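Local atomic coordinates of Di-haem cytochrome c peroxidase family protein (Burkholderia thailandensis E264, PDB entry 6NX0), a protein that probably reduces hydrogen peroxide as a diheme c-type peroxidase, and holds two covalently bound hemes that can reach an unusually stable bis-Fe(IV) state. Residues A[327-332]-A[394-399]; A[114-119]-A[212-217]; A[162-167]-A[265-270]. All coordinates share one frame; numbering follows the deposited sequence. Where two conformers were deposited one is given.

Contact 1: A[327-332]-A[394-399]. With HEC (heme c), chain C.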
loop_
_atom_site.group_PDB
_atom_site.type_symbol
_atom_site.label_atom_id
_atom_site.label_comp_id
_atom_site.label_asym_id
_atom_site.label_seq_id
_atom_site.Cartn_x
_atom_site.Cartn_y
_atom_site.Cartn_z
ATOM N N ILE A 327 -2.471 14.253 1.121
ATOM C CA ILE A 327 -3.111 14.821 -0.072
ATOM C C ILE A 327 -4.624 14.966 0.081
ATOM O O ILE A 327 -5.267 15.561 -0.806
ATOM C CB ILE A 327 -2.761 14.028 -1.354
ATOM C CG1 ILE A 327 -3.397 12.628 -1.386
ATOM C CG2 ILE A 327 -1.241 13.914 -1.521
ATOM C CD1 ILE A 327 -3.292 11.936 -2.757
ATOM N N ALA A 328 -5.210 14.462 1.181
ATOM C CA ALA A 328 -6.599 14.748 1.550
ATOM C C ALA A 328 -7.599 14.324 0.465
ATOM O O ALA A 328 -8.435 15.105 0.011
ATOM C CB ALA A 328 -6.766 16.234 1.880
ATOM N N VAL A 329 -7.547 13.057 0.079
ATOM C CA VAL A 329 -8.564 12.581 -0.864
ATOM C C VAL A 329 -9.961 12.685 -0.248
ATOM O O VAL A 329 -10.120 12.737 0.988
ATOM C CB VAL A 329 -8.286 11.150 -1.359
ATOM C CG1 VAL A 329 -6.920 11.051 -1.990
ATOM C CG2 VAL A 329 -8.478 10.142 -0.245
ATOM N N PRO A 330 -11.005 12.741 -1.073
ATOM C CA PRO A 330 -12.359 12.950 -0.549
ATOM C C PRO A 330 -12.817 11.828 0.369
ATOM O O PRO A 330 -12.409 10.672 0.237
ATOM C CB PRO A 330 -13.227 13.008 -1.808
ATOM C CG PRO A 330 -12.263 13.418 -2.900
ATOM C CD PRO A 330 -10.979 12.742 -2.541
ATOM N N ARG A 331 -13.702 12.196 1.295
ATOM C CA ARG A 331 -14.308 11.223 2.191
ATOM C C ARG A 331 -15.114 10.193 1.410
ATOM O O ARG A 331 -15.887 10.526 0.501
ATOM C CB ARG A 331 -15.212 11.949 3.183
ATOM C CG ARG A 331 -15.766 11.073 4.324
ATOM C CD ARG A 331 -16.473 11.999 5.287
ATOM N NE ARG A 331 -17.054 11.408 6.491
ATOM C CZ ARG A 331 -16.409 11.249 7.640
ATOM N NH1 ARG A 331 -15.109 11.547 7.735
ATOM N NH2 ARG A 331 -17.054 10.782 8.710
ATOM N N ASN A 332 -14.949 8.928 1.786
ATOM C CA ASN A 332 -15.784 7.855 1.258
ATOM C C ASN A 332 -16.982 7.740 2.187
ATOM O O ASN A 332 -16.883 7.159 3.272
ATOM C CB ASN A 332 -15.018 6.541 1.173
ATOM C CG ASN A 332 -15.871 5.424 0.608
ATOM O OD1 ASN A 332 -17.091 5.544 0.555
ATOM N ND2 ASN A 332 -15.247 4.349 0.180
ATOM N N VAL A 394 -6.165 10.261 -10.914
ATOM C CA VAL A 394 -5.180 11.171 -11.491
ATOM C C VAL A 394 -5.751 12.585 -11.600
ATOM O O VAL A 394 -5.086 13.577 -11.259
ATOM C CB VAL A 394 -4.730 10.632 -12.861
ATOM C CG1 VAL A 394 -3.802 11.627 -13.572
ATOM C CG2 VAL A 394 -4.060 9.274 -12.724
ATOM N N ALA A 395 -6.992 12.709 -12.089
ATOM C CA ALA A 395 -7.615 14.018 -12.260
ATOM C C ALA A 395 -7.746 14.766 -10.934
ATOM O O ALA A 395 -7.691 15.997 -10.906
ATOM C CB ALA A 395 -8.991 13.851 -12.910
ATOM N N PHE A 396 -7.888 14.038 -9.828
ATOM C CA PHE A 396 -7.981 14.662 -8.511
ATOM C C PHE A 396 -6.808 15.607 -8.266
ATOM O O PHE A 396 -6.985 16.704 -7.738
ATOM C CB PHE A 396 -8.035 13.559 -7.443
ATOM C CG PHE A 396 -7.820 14.043 -6.032
ATOM C CD1 PHE A 396 -8.844 14.671 -5.341
ATOM C CD2 PHE A 396 -6.580 13.876 -5.406
ATOM C CE1 PHE A 396 -8.640 15.116 -4.048
ATOM C CE2 PHE A 396 -6.397 14.339 -4.109
ATOM C CZ PHE A 396 -7.413 14.941 -3.455
ATOM N N TYR A 397 -5.599 15.183 -8.622
ATOM C CA TYR A 397 -4.427 16.028 -8.403
ATOM C C TYR A 397 -4.533 17.332 -9.159
ATOM O O TYR A 397 -4.074 18.372 -8.671
ATOM C CB TYR A 397 -3.160 15.311 -8.825
ATOM C CG TYR A 397 -2.779 14.190 -7.906
ATOM C CD1 TYR A 397 -2.052 14.441 -6.749
ATOM C CD2 TYR A 397 -3.130 12.880 -8.198
ATOM C CE1 TYR A 397 -1.689 13.410 -5.910
ATOM C CE2 TYR A 397 -2.764 11.841 -7.366
ATOM C CZ TYR A 397 -2.053 12.118 -6.222
ATOM O OH TYR A 397 -1.674 11.120 -5.388
ATOM N N ASN A 398 -5.134 17.301 -10.342
ATOM C CA ASN A 398 -5.124 18.488 -11.181
ATOM C C ASN A 398 -6.072 19.576 -10.683
ATOM O O ASN A 398 -5.768 20.769 -10.835
ATOM C CB ASN A 398 -5.475 18.103 -12.615
ATOM C CG ASN A 398 -5.096 19.164 -13.610
ATOM O OD1 ASN A 398 -4.076 19.843 -13.460
ATOM N ND2 ASN A 398 -5.921 19.310 -14.657
ATOM N N THR A 399 -7.242 19.223 -10.130
ATOM C CA THR A 399 -8.211 20.252 -9.770
ATOM C C THR A 399 -8.693 20.178 -8.317
ATOM O O THR A 399 -9.654 20.863 -7.966
ATOM C CB THR A 399 -9.412 20.259 -10.734
ATOM O OG1 THR A 399 -10.111 19.007 -10.742
ATOM C CG2 THR A 399 -8.954 20.596 -12.154
HETATM FE FE HEC C . -0.029 10.097 -5.732
HETATM C CHA HEC C . -1.973 7.780 -4.119
HETATM C CHB HEC C . -1.094 8.894 -8.767
HETATM C CHC HEC C . 1.367 12.795 -7.325
HETATM C CHD HEC C . 1.356 11.102 -2.779
HETATM N NA HEC C . -1.246 8.586 -6.325
HETATM C C1A HEC C . -1.912 7.719 -5.479
HETATM C C2A HEC C . -2.743 6.880 -6.303
HETATM C C3A HEC C . -2.422 7.119 -7.580
HETATM C C4A HEC C . -1.475 8.205 -7.624
HETATM C CMA HEC C . -3.088 6.542 -8.826
HETATM C CAA HEC C . -3.633 5.730 -5.781
HETATM C CBA HEC C . -2.857 4.427 -5.697
HETATM C CGA HEC C . -3.603 3.268 -5.081
HETATM O O1A HEC C . -2.909 2.232 -4.851
HETATM O O2A HEC C . -4.743 3.436 -4.564
HETATM N NB HEC C . 0.142 10.716 -7.645
HETATM C C1B HEC C . -0.331 10.029 -8.766
HETATM C C2B HEC C . 0.011 10.799 -9.947
HETATM C C3B HEC C . 0.630 11.915 -9.567
HETATM C C4B HEC C . 0.763 11.854 -8.117
HETATM C CMB HEC C . -0.272 10.324 -11.396
HETATM C CAB HEC C . 1.084 13.121 -10.427
HETATM C CBB HEC C . -0.125 13.753 -11.154
HETATM N NC HEC C . 1.196 11.604 -5.182
HETATM C C1C HEC C . 1.598 12.654 -5.984
HETATM C C2C HEC C . 2.370 13.550 -5.169
HETATM C C3C HEC C . 2.453 13.037 -3.934
HETATM C C4C HEC C . 1.683 11.817 -3.903
HETATM C CMC HEC C . 3.039 14.811 -5.760
HETATM C CAC HEC C . 3.373 13.504 -2.795
HETATM C CBC HEC C . 2.955 14.934 -2.391
HETATM N ND HEC C . -0.234 9.497 -3.819
HETATM C C1D HEC C . 0.439 10.082 -2.741
HETATM C C2D HEC C . -0.132 9.569 -1.530
HETATM C C3D HEC C . -1.206 8.630 -1.922
HETATM C C4D HEC C . -1.184 8.589 -3.359
HETATM C CMD HEC C . 0.258 9.912 -0.096
HETATM C CAD HEC C . -2.139 7.856 -0.981
HETATM C CBD HEC C . -3.302 8.761 -0.627
HETATM C CGD HEC C . -4.441 7.977 -0.027
HETATM O O1D HEC C . -4.408 6.723 -0.083
HETATM O O2D HEC C . -5.462 8.625 0.346
#
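Ile-327 and Tyr-397 meet beside a heme iron, where Ile-327 CD1 lies 3.2 Å from Tyr-397 OH. The two side chains cross obliquely. Ile-327 CG1 sits between its own backbone N and carbonyl carbon (chi1 69°), and its chain runs on to CD1 next to the phenol end of the tyrosine. Tyr-397 comes from helix 390-399. Its OH binds the iron of the chain C heme c at 2.0 Å. The ring leans over the porphyrin, with heme atom C4B 3.4 Å above one face and offset toward the rim. Heme atom ND lies in the ring plane at its edge.

Phe-396 is the preceding residue. With CG anti to the backbone N (chi1 167°), the Phe-396 ring is directed to the loop instead. The ring edge meets backbone oxygens: Phe-396 CZ is 3.5 Å from Ile-327 O, which lies in the ring plane. Ala-328 O is also near that plane, and it takes a hydrogen bond from Tyr-408 OH. Pro-330 and Phe-396 approach tip to tip, with Pro-330 CD 3.7 Å from Phe-396 CE1. Val-329 crosses the phenylalanine at about a right angle, and its CG1 is 3.9 Å from Phe-396 CE2. The other valine methyl, CG2, is 3.4 Å from propionate oxygen O2D of the heme.

Loop 327-332 thus touches both aromatic side chains and a heme propionate. Apart from Ile-327 CD1 against the tyrosine oxygen and the ring edge against carbonyl oxygens, the segments meet through apolar groups. His-305 NE2 is the other axial ligand of this iron. With histidine and tyrosine both bound, the iron has no vacant axial site. That is consistent with an electron-transfer role for this heme, as in MauG, where a heme with His-Tyr ligation takes part in the bis-Fe(IV) state.

Contact 2: A[114-119]-A[212-217]; sequences LSEPRG and MNNASA. With HEC (heme c), chain B; NO3 (nitrate ion), chain H.
Glu-116 N donates to Met-212 O at 2.9 Å, nearly along the C=O axis. Two asparagine amides grip the loop on two carbonyls one residue apart, those of Leu-114 and Glu-116. Asn-214 ND2 reaches Leu-114 O at 2.8 Å, and Asn-213 ND2 reaches Glu-116 O at 3.0 Å. Each acceptor lies near the plane of its amide, while each donor stands above the carbonyl plane. The bend at chi3 (79°) places Met-212 CE 3.3 Å from Leu-114 O. Met-212 CG is 3.8 Å from methyl CMC of the chain B heme c.

The 114-119 loop leads into the CXXCH heme-attachment motif, whose cysteines are Cys-122 and Cys-125 and whose histidine is His-126. Met-212 touches both this loop and the heme.

Further out, Lys-223 of helix 217-225 forms a salt bridge with Glu-116 OE2 and a hydrogen bond with Asn-214 OD1. A nitrate ion, probably from the crystallisation liquor, lies beside them and accepts from Ala-215 N. Asn-214 ND2 also bonds to Leu-206 O, which ties the amide to helix 203-207. Ser-216 caps the start of helix 217-225 through Ala-219 N.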
loop_
_atom_site.group_PDB
_atom_site.type_symbol
_atom_site.label_atom_id
_atom_site.label_comp_id
_atom_site.label_asym_id
_atom_site.label_seq_id
_atom_site.Cartn_x
_atom_site.Cartn_y
_atom_site.Cartn_z
ATOM N N LEU A 114 -8.255 -20.200 8.184
ATOM C CA LEU A 114 -7.696 -19.213 9.092
ATOM C C LEU A 114 -8.612 -18.010 9.302
ATOM O O LEU A 114 -8.132 -16.913 9.624
ATOM C CB LEU A 114 -6.333 -18.757 8.575
ATOM C CG LEU A 114 -5.307 -19.887 8.378
ATOM C CD1 LEU A 114 -3.933 -19.308 8.060
ATOM C CD2 LEU A 114 -5.251 -20.802 9.595
ATOM N N SER A 115 -9.902 -18.172 9.068
ATOM C CA SER A 115 -10.884 -17.148 9.359
ATOM C C SER A 115 -12.011 -17.734 10.199
ATOM O O SER A 115 -12.170 -18.956 10.328
ATOM C CB SER A 115 -11.454 -16.561 8.075
ATOM O OG SER A 115 -12.099 -17.554 7.287
ATOM N N GLU A 116 -12.814 -16.834 10.758
ATOM C CA GLU A 116 -14.044 -17.199 11.448
ATOM C C GLU A 116 -15.175 -16.329 10.926
ATOM O O GLU A 116 -15.120 -15.103 11.091
ATOM C CB GLU A 116 -13.895 -16.999 12.954
ATOM C CG GLU A 116 -12.915 -17.952 13.614
ATOM C CD GLU A 116 -13.364 -19.406 13.536
ATOM O OE1 GLU A 116 -14.587 -19.670 13.405
ATOM O OE2 GLU A 116 -12.486 -20.285 13.602
ATOM N N PRO A 117 -16.221 -16.898 10.321
ATOM C CA PRO A 117 -16.362 -18.303 9.946
ATOM C C PRO A 117 -15.311 -18.687 8.930
ATOM O O PRO A 117 -14.727 -17.807 8.270
ATOM C CB PRO A 117 -17.776 -18.381 9.345
ATOM C CG PRO A 117 -18.453 -17.123 9.724
ATOM C CD PRO A 117 -17.411 -16.101 9.980
ATOM N N ARG A 118 -15.061 -19.987 8.780
ATOM C CA ARG A 118 -14.086 -20.467 7.810
ATOM C C ARG A 118 -14.476 -20.043 6.400
ATOM O O ARG A 118 -15.654 -19.804 6.089
ATOM C CB ARG A 118 -13.983 -21.997 7.882
ATOM N N GLY A 119 -13.466 -19.965 5.526
ATOM C CA GLY A 119 -13.694 -19.696 4.127
ATOM C C GLY A 119 -12.913 -18.539 3.546
ATOM O O GLY A 119 -12.869 -18.371 2.326
ATOM N N MET A 212 -10.382 -11.196 9.152
ATOM C CA MET A 212 -10.485 -12.646 9.290
ATOM C C MET A 212 -11.137 -13.084 10.596
ATOM O O MET A 212 -11.603 -14.219 10.667
ATOM C CB MET A 212 -9.107 -13.280 9.150
ATOM C CG MET A 212 -8.409 -12.858 7.854
ATOM S SD MET A 212 -6.760 -13.492 7.573
ATOM C CE MET A 212 -7.113 -15.156 6.990
ATOM N N ASN A 213 -11.167 -12.228 11.623
ATOM C CA ASN A 213 -12.027 -12.417 12.801
ATOM C C ASN A 213 -11.697 -13.662 13.629
ATOM O O ASN A 213 -12.576 -14.266 14.257
ATOM C CB ASN A 213 -13.488 -12.460 12.365
ATOM C CG ASN A 213 -14.443 -12.455 13.515
ATOM O OD1 ASN A 213 -14.263 -11.747 14.500
ATOM N ND2 ASN A 213 -15.497 -13.253 13.381
ATOM N N ASN A 214 -10.438 -14.054 13.709
ATOM C CA ASN A 214 -10.087 -15.008 14.758
ATOM C C ASN A 214 -10.181 -14.322 16.115
ATOM O O ASN A 214 -9.854 -13.143 16.268
ATOM C CB ASN A 214 -8.696 -15.584 14.525
ATOM C CG ASN A 214 -8.615 -16.377 13.238
ATOM O OD1 ASN A 214 -9.198 -17.451 13.122
ATOM N ND2 ASN A 214 -7.945 -15.830 12.252
ATOM N N ALA A 215 -10.647 -15.067 17.123
ATOM C CA ALA A 215 -11.005 -14.440 18.386
ATOM C C ALA A 215 -9.780 -13.983 19.169
ATOM O O ALA A 215 -9.823 -12.964 19.872
ATOM C CB ALA A 215 -11.835 -15.426 19.216
ATOM N N SER A 216 -8.683 -14.719 19.063
ATOM C CA SER A 216 -7.483 -14.483 19.833
ATOM C C SER A 216 -6.400 -15.380 19.273
ATOM O O SER A 216 -6.688 -16.348 18.563
ATOM C CB SER A 216 -7.682 -14.816 21.308
ATOM O OG SER A 216 -7.832 -16.223 21.447
ATOM N N ALA A 217 -5.158 -15.063 19.620
ATOM C CA ALA A 217 -4.058 -15.955 19.263
ATOM C C ALA A 217 -4.240 -17.336 19.876
ATOM O O ALA A 217 -3.895 -18.347 19.251
ATOM C CB ALA A 217 -2.724 -15.355 19.698
HETATM FE FE HEC B . -3.924 -7.849 3.893
HETATM C CHA HEC B . -2.511 -4.686 3.964
HETATM C CHB HEC B . -0.824 -9.223 4.070
HETATM C CHC HEC B . -5.292 -10.873 4.795
HETATM C CHD HEC B . -7.082 -6.473 3.884
HETATM N NA HEC B . -2.039 -7.095 3.905
HETATM C C1A HEC B . -1.667 -5.766 3.963
HETATM C C2A HEC B . -0.232 -5.694 3.959
HETATM C C3A HEC B . 0.229 -6.950 3.877
HETATM C C4A HEC B . -0.890 -7.855 3.940
HETATM C CMA HEC B . 1.685 -7.396 3.938
HETATM C CAA HEC B . 0.589 -4.393 4.038
HETATM C CBA HEC B . 0.982 -3.934 2.646
HETATM C CGA HEC B . 1.652 -2.584 2.629
HETATM O O1A HEC B . 2.155 -2.232 1.522
HETATM O O2A HEC B . 1.556 -1.830 3.645
HETATM N NB HEC B . -3.220 -9.690 4.372
HETATM C C1B HEC B . -1.876 -10.038 4.405
HETATM C C2B HEC B . -1.786 -11.420 4.792
HETATM C C3B HEC B . -3.011 -11.860 5.098
HETATM C C4B HEC B . -3.932 -10.789 4.799
HETATM C CMB HEC B . -0.466 -12.190 4.903
HETATM C CAB HEC B . -3.453 -13.270 5.539
HETATM C CBB HEC B . -2.897 -13.565 6.954
HETATM N NC HEC B . -5.810 -8.535 4.243
HETATM C C1C HEC B . -6.151 -9.844 4.556
HETATM C C2C HEC B . -7.583 -9.955 4.395
HETATM C C3C HEC B . -8.102 -8.758 4.108
HETATM C C4C HEC B . -6.990 -7.832 4.040
HETATM C CMC HEC B . -8.347 -11.289 4.432
HETATM C CAC HEC B . -9.497 -8.466 3.528
HETATM C CBC HEC B . -10.604 -8.703 4.564
HETATM N ND HEC B . -4.643 -5.951 3.866
HETATM C C1D HEC B . -6.011 -5.615 3.840
HETATM C C2D HEC B . -6.121 -4.182 3.919
HETATM C C3D HEC B . -4.739 -3.644 4.012
HETATM C C4D HEC B . -3.868 -4.786 3.966
HETATM C CMD HEC B . -7.415 -3.397 4.026
HETATM C CAD HEC B . -4.323 -2.169 4.164
HETATM C CBD HEC B . -4.660 -1.770 5.582
HETATM C CGD HEC B . -3.977 -0.488 6.025
HETATM O O1D HEC B . -3.247 0.113 5.207
HETATM O O2D HEC B . -4.269 -0.076 7.183
HETATM N N NO3 H . -10.505 -18.788 16.145
HETATM O O1 NO3 H . -9.338 -18.411 15.939
HETATM O O2 NO3 H . -11.383 -17.983 16.650
HETATM O O3 NO3 H . -10.765 -19.998 15.879
HETATM O O HOH W 1 -3.942 -7.368 6.029
#

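Contact 3: A[162-167]-A[265-270]; sequences SLLYVR and MAPFSS. With HEC (heme c), chain B.
A type II beta turn from Leu-163 to Val-166 presents Tyr-165 to segment 265-270. Tyr-165 N donates to Met-265 O at 2.9 Å, and the bond is nearly straight. Water 2 donates to the same carbonyl oxygen and accepts from Arg-167 N. Tyr-165 OH accepts from Phe-268 N at 2.8 Å, with that nitrogen in the plane of the tyrosine ring. The hydroxyl also bonds to Asp-459.

The rings of Tyr-165 and Phe-268 form an edge-to-face pair, with planes at 61°. Tyr-165 CE1 stands 3.5 Å above the phenylalanine plane, over the ring centre. Ala-266 CB lies over one face of the Arg-167 guanidinium, 3.6 Å from Arg-167 NE. Asp-263 forms a salt bridge with that arginine. Leu-164 CD2 lies 3.6 Å from Met-265 O, with Met-265 SD farther off.

At the other end of the turn, Leu-163 CD2 lies 3.5 Å from C3A of the chain B heme c and its side chain touches His-126, the axial ligand. Water 1 binds the iron from the opposite face. Histidine on one face of the iron and water on the other is consistent with the peroxidatic heme of the MauG and diheme peroxidase family.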
loop_
_atom_site.group_PDB
_atom_site.type_symbol
_atom_site.label_atom_id
_atom_site.label_comp_id
_atom_site.label_asym_id
_atom_site.label_seq_id
_atom_site.Cartn_x
_atom_site.Cartn_y
_atom_site.Cartn_z
ATOM N N SER A 162 -2.090 -4.058 -3.540
ATOM C CA SER A 162 -1.294 -5.142 -4.082
ATOM C C SER A 162 -0.124 -5.476 -3.160
ATOM O O SER A 162 0.546 -4.591 -2.622
ATOM C CB SER A 162 -0.771 -4.727 -5.459
ATOM O OG SER A 162 0.252 -5.587 -5.944
ATOM N N LEU A 163 0.142 -6.768 -2.990
ATOM C CA LEU A 163 1.326 -7.199 -2.251
ATOM C C LEU A 163 2.535 -7.487 -3.122
ATOM O O LEU A 163 3.607 -7.754 -2.577
ATOM C CB LEU A 163 1.020 -8.436 -1.409
ATOM C CG LEU A 163 -0.162 -8.308 -0.452
ATOM C CD1 LEU A 163 -0.304 -9.566 0.413
ATOM C CD2 LEU A 163 -0.024 -7.094 0.424
ATOM N N LEU A 164 2.428 -7.421 -4.445
ATOM C CA LEU A 164 3.661 -7.484 -5.215
ATOM C C LEU A 164 4.526 -6.289 -4.840
ATOM O O LEU A 164 4.020 -5.189 -4.576
ATOM C CB LEU A 164 3.379 -7.511 -6.719
ATOM C CG LEU A 164 2.640 -8.754 -7.239
ATOM C CD1 LEU A 164 2.464 -8.608 -8.731
ATOM C CD2 LEU A 164 3.351 -10.054 -6.906
ATOM N N TYR A 165 5.841 -6.515 -4.790
ATOM C CA TYR A 165 6.861 -5.505 -4.468
ATOM C C TYR A 165 6.843 -5.097 -2.988
ATOM O O TYR A 165 7.582 -4.182 -2.591
ATOM C CB TYR A 165 6.751 -4.270 -5.385
ATOM C CG TYR A 165 6.708 -4.705 -6.822
ATOM C CD1 TYR A 165 7.851 -5.145 -7.472
ATOM C CD2 TYR A 165 5.509 -4.762 -7.500
ATOM C CE1 TYR A 165 7.799 -5.604 -8.779
ATOM C CE2 TYR A 165 5.446 -5.218 -8.819
ATOM C CZ TYR A 165 6.598 -5.645 -9.438
ATOM O OH TYR A 165 6.590 -6.120 -10.741
ATOM N N VAL A 166 6.013 -5.736 -2.160
ATOM C CA VAL A 166 5.946 -5.356 -0.755
ATOM C C VAL A 166 7.257 -5.632 -0.032
ATOM O O VAL A 166 7.520 -5.025 1.009
ATOM C CB VAL A 166 4.756 -6.082 -0.071
ATOM C CG1 VAL A 166 5.064 -7.563 0.195
ATOM C CG2 VAL A 166 4.333 -5.364 1.239
ATOM N N ARG A 167 8.099 -6.530 -0.551
ATOM C CA ARG A 167 9.377 -6.820 0.087
ATOM C C ARG A 167 10.306 -5.615 0.118
ATOM O O ARG A 167 11.282 -5.616 0.884
ATOM C CB ARG A 167 10.056 -8.000 -0.617
ATOM C CG ARG A 167 10.606 -7.704 -2.005
ATOM C CD ARG A 167 11.240 -8.975 -2.592
ATOM N NE ARG A 167 11.947 -8.716 -3.834
ATOM C CZ ARG A 167 12.638 -9.632 -4.505
ATOM N NH1 ARG A 167 12.695 -10.863 -4.041
ATOM N NH2 ARG A 167 13.274 -9.319 -5.643
ATOM N N MET A 265 7.254 -12.743 -6.053
ATOM C CA MET A 265 6.429 -11.650 -5.555
ATOM C C MET A 265 6.988 -10.277 -5.927
ATOM O O MET A 265 6.509 -9.262 -5.400
ATOM C CB MET A 265 6.259 -11.801 -4.033
ATOM C CG MET A 265 5.531 -13.095 -3.637
ATOM S SD MET A 265 3.914 -13.277 -4.436
ATOM C CE MET A 265 2.929 -12.274 -3.353
ATOM N N ALA A 266 7.959 -10.234 -6.850
ATOM C CA ALA A 266 8.489 -8.988 -7.417
ATOM C C ALA A 266 8.903 -9.265 -8.864
ATOM O O ALA A 266 10.096 -9.325 -9.194
ATOM C CB ALA A 266 9.661 -8.471 -6.578
ATOM N N PRO A 267 7.923 -9.417 -9.768
ATOM C CA PRO A 267 8.237 -9.935 -11.116
ATOM C C PRO A 267 8.935 -8.952 -12.042
ATOM O O PRO A 267 9.740 -9.388 -12.883
ATOM C CB PRO A 267 6.861 -10.328 -11.676
ATOM C CG PRO A 267 5.910 -10.354 -10.496
ATOM C CD PRO A 267 6.468 -9.383 -9.509
ATOM N N PHE A 268 8.620 -7.654 -11.976
ATOM C CA PHE A 268 9.182 -6.659 -12.893
ATOM C C PHE A 268 9.005 -7.092 -14.352
ATOM O O PHE A 268 9.962 -7.184 -15.124
ATOM C CB PHE A 268 10.661 -6.401 -12.572
ATOM C CG PHE A 268 10.894 -5.777 -11.217
ATOM C CD1 PHE A 268 10.589 -4.441 -10.981
ATOM C CD2 PHE A 268 11.444 -6.523 -10.188
ATOM C CE1 PHE A 268 10.808 -3.870 -9.742
ATOM C CE2 PHE A 268 11.663 -5.952 -8.945
ATOM C CZ PHE A 268 11.349 -4.617 -8.737
ATOM N N SER A 269 7.744 -7.354 -14.718
ATOM C CA SER A 269 7.414 -7.906 -16.032
ATOM C C SER A 269 6.503 -6.982 -16.831
ATOM O O SER A 269 5.850 -7.437 -17.773
ATOM C CB SER A 269 6.763 -9.278 -15.884
ATOM O OG SER A 269 5.476 -9.171 -15.302
ATOM N N SER A 270 6.478 -5.695 -16.515
ATOM C CA SER A 270 5.582 -4.771 -17.189
ATOM C C SER A 270 6.217 -4.250 -18.473
ATOM O O SER A 270 7.418 -4.413 -18.713
ATOM C CB SER A 270 5.226 -3.603 -16.279
ATOM O OG SER A 270 6.344 -2.744 -16.107
HETATM FE FE HEC B . -3.924 -7.849 3.893
HETATM C CHA HEC B . -2.511 -4.686 3.964
HETATM C CHB HEC B . -0.824 -9.223 4.070
HETATM C CHC HEC B . -5.292 -10.873 4.795
HETATM C CHD HEC B . -7.082 -6.473 3.884
HETATM N NA HEC B . -2.039 -7.095 3.905
HETATM C C1A HEC B . -1.667 -5.766 3.963
HETATM C C2A HEC B . -0.232 -5.694 3.959
HETATM C C3A HEC B . 0.229 -6.950 3.877
HETATM C C4A HEC B . -0.890 -7.855 3.940
HETATM C CMA HEC B . 1.685 -7.396 3.938
HETATM C CAA HEC B . 0.589 -4.393 4.038
HETATM C CBA HEC B . 0.982 -3.934 2.646
HETATM C CGA HEC B . 1.652 -2.584 2.629
HETATM O O1A HEC B . 2.155 -2.232 1.522
HETATM O O2A HEC B . 1.556 -1.830 3.645
HETATM N NB HEC B . -3.220 -9.690 4.372
HETATM C C1B HEC B . -1.876 -10.038 4.405
HETATM C C2B HEC B . -1.786 -11.420 4.792
HETATM C C3B HEC B . -3.011 -11.860 5.098
HETATM C C4B HEC B . -3.932 -10.789 4.799
HETATM C CMB HEC B . -0.466 -12.190 4.903
HETATM C CAB HEC B . -3.453 -13.270 5.539
HETATM C CBB HEC B . -2.897 -13.565 6.954
HETATM N NC HEC B . -5.810 -8.535 4.243
HETATM C C1C HEC B . -6.151 -9.844 4.556
HETATM C C2C HEC B . -7.583 -9.955 4.395
HETATM C C3C HEC B . -8.102 -8.758 4.108
HETATM C C4C HEC B . -6.990 -7.832 4.040
HETATM C CMC HEC B . -8.347 -11.289 4.432
HETATM C CAC HEC B . -9.497 -8.466 3.528
HETATM C CBC HEC B . -10.604 -8.703 4.564
HETATM N ND HEC B . -4.643 -5.951 3.866
HETATM C C1D HEC B . -6.011 -5.615 3.840
HETATM C C2D HEC B . -6.121 -4.182 3.919
HETATM C C3D HEC B . -4.739 -3.644 4.012
HETATM C C4D HEC B . -3.868 -4.786 3.966
HETATM C CMD HEC B . -7.415 -3.397 4.026
HETATM C CAD HEC B . -4.323 -2.169 4.164
HETATM C CBD HEC B . -4.660 -1.770 5.582
HETATM C CGD HEC B . -3.977 -0.488 6.025
HETATM O O1D HEC B . -3.247 0.113 5.207
HETATM O O2D HEC B . -4.269 -0.076 7.183
HETATM O O HOH W 2 7.481 -8.597 -2.591
HETATM O O HOH W 1 -3.942 -7.368 6.029
#

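The three contacts border the two hemes. Contact 1 supplies an axial ligand to the chain C heme. Contacts 2 and 3 both touch the chain B heme, whose iron carries a water and is probably where peroxide binds. These two contacts do not touch each other: their nearest atoms are about 10 Å apart and their centres about 27 Å. Their segments alternate along the chain, all in the diheme peroxidase region. Contact 1 follows both in sequence and lies in the later cytochrome c region. Its centre is about 35 Å from that of contact 2 and about 26 Å from that of contact 3.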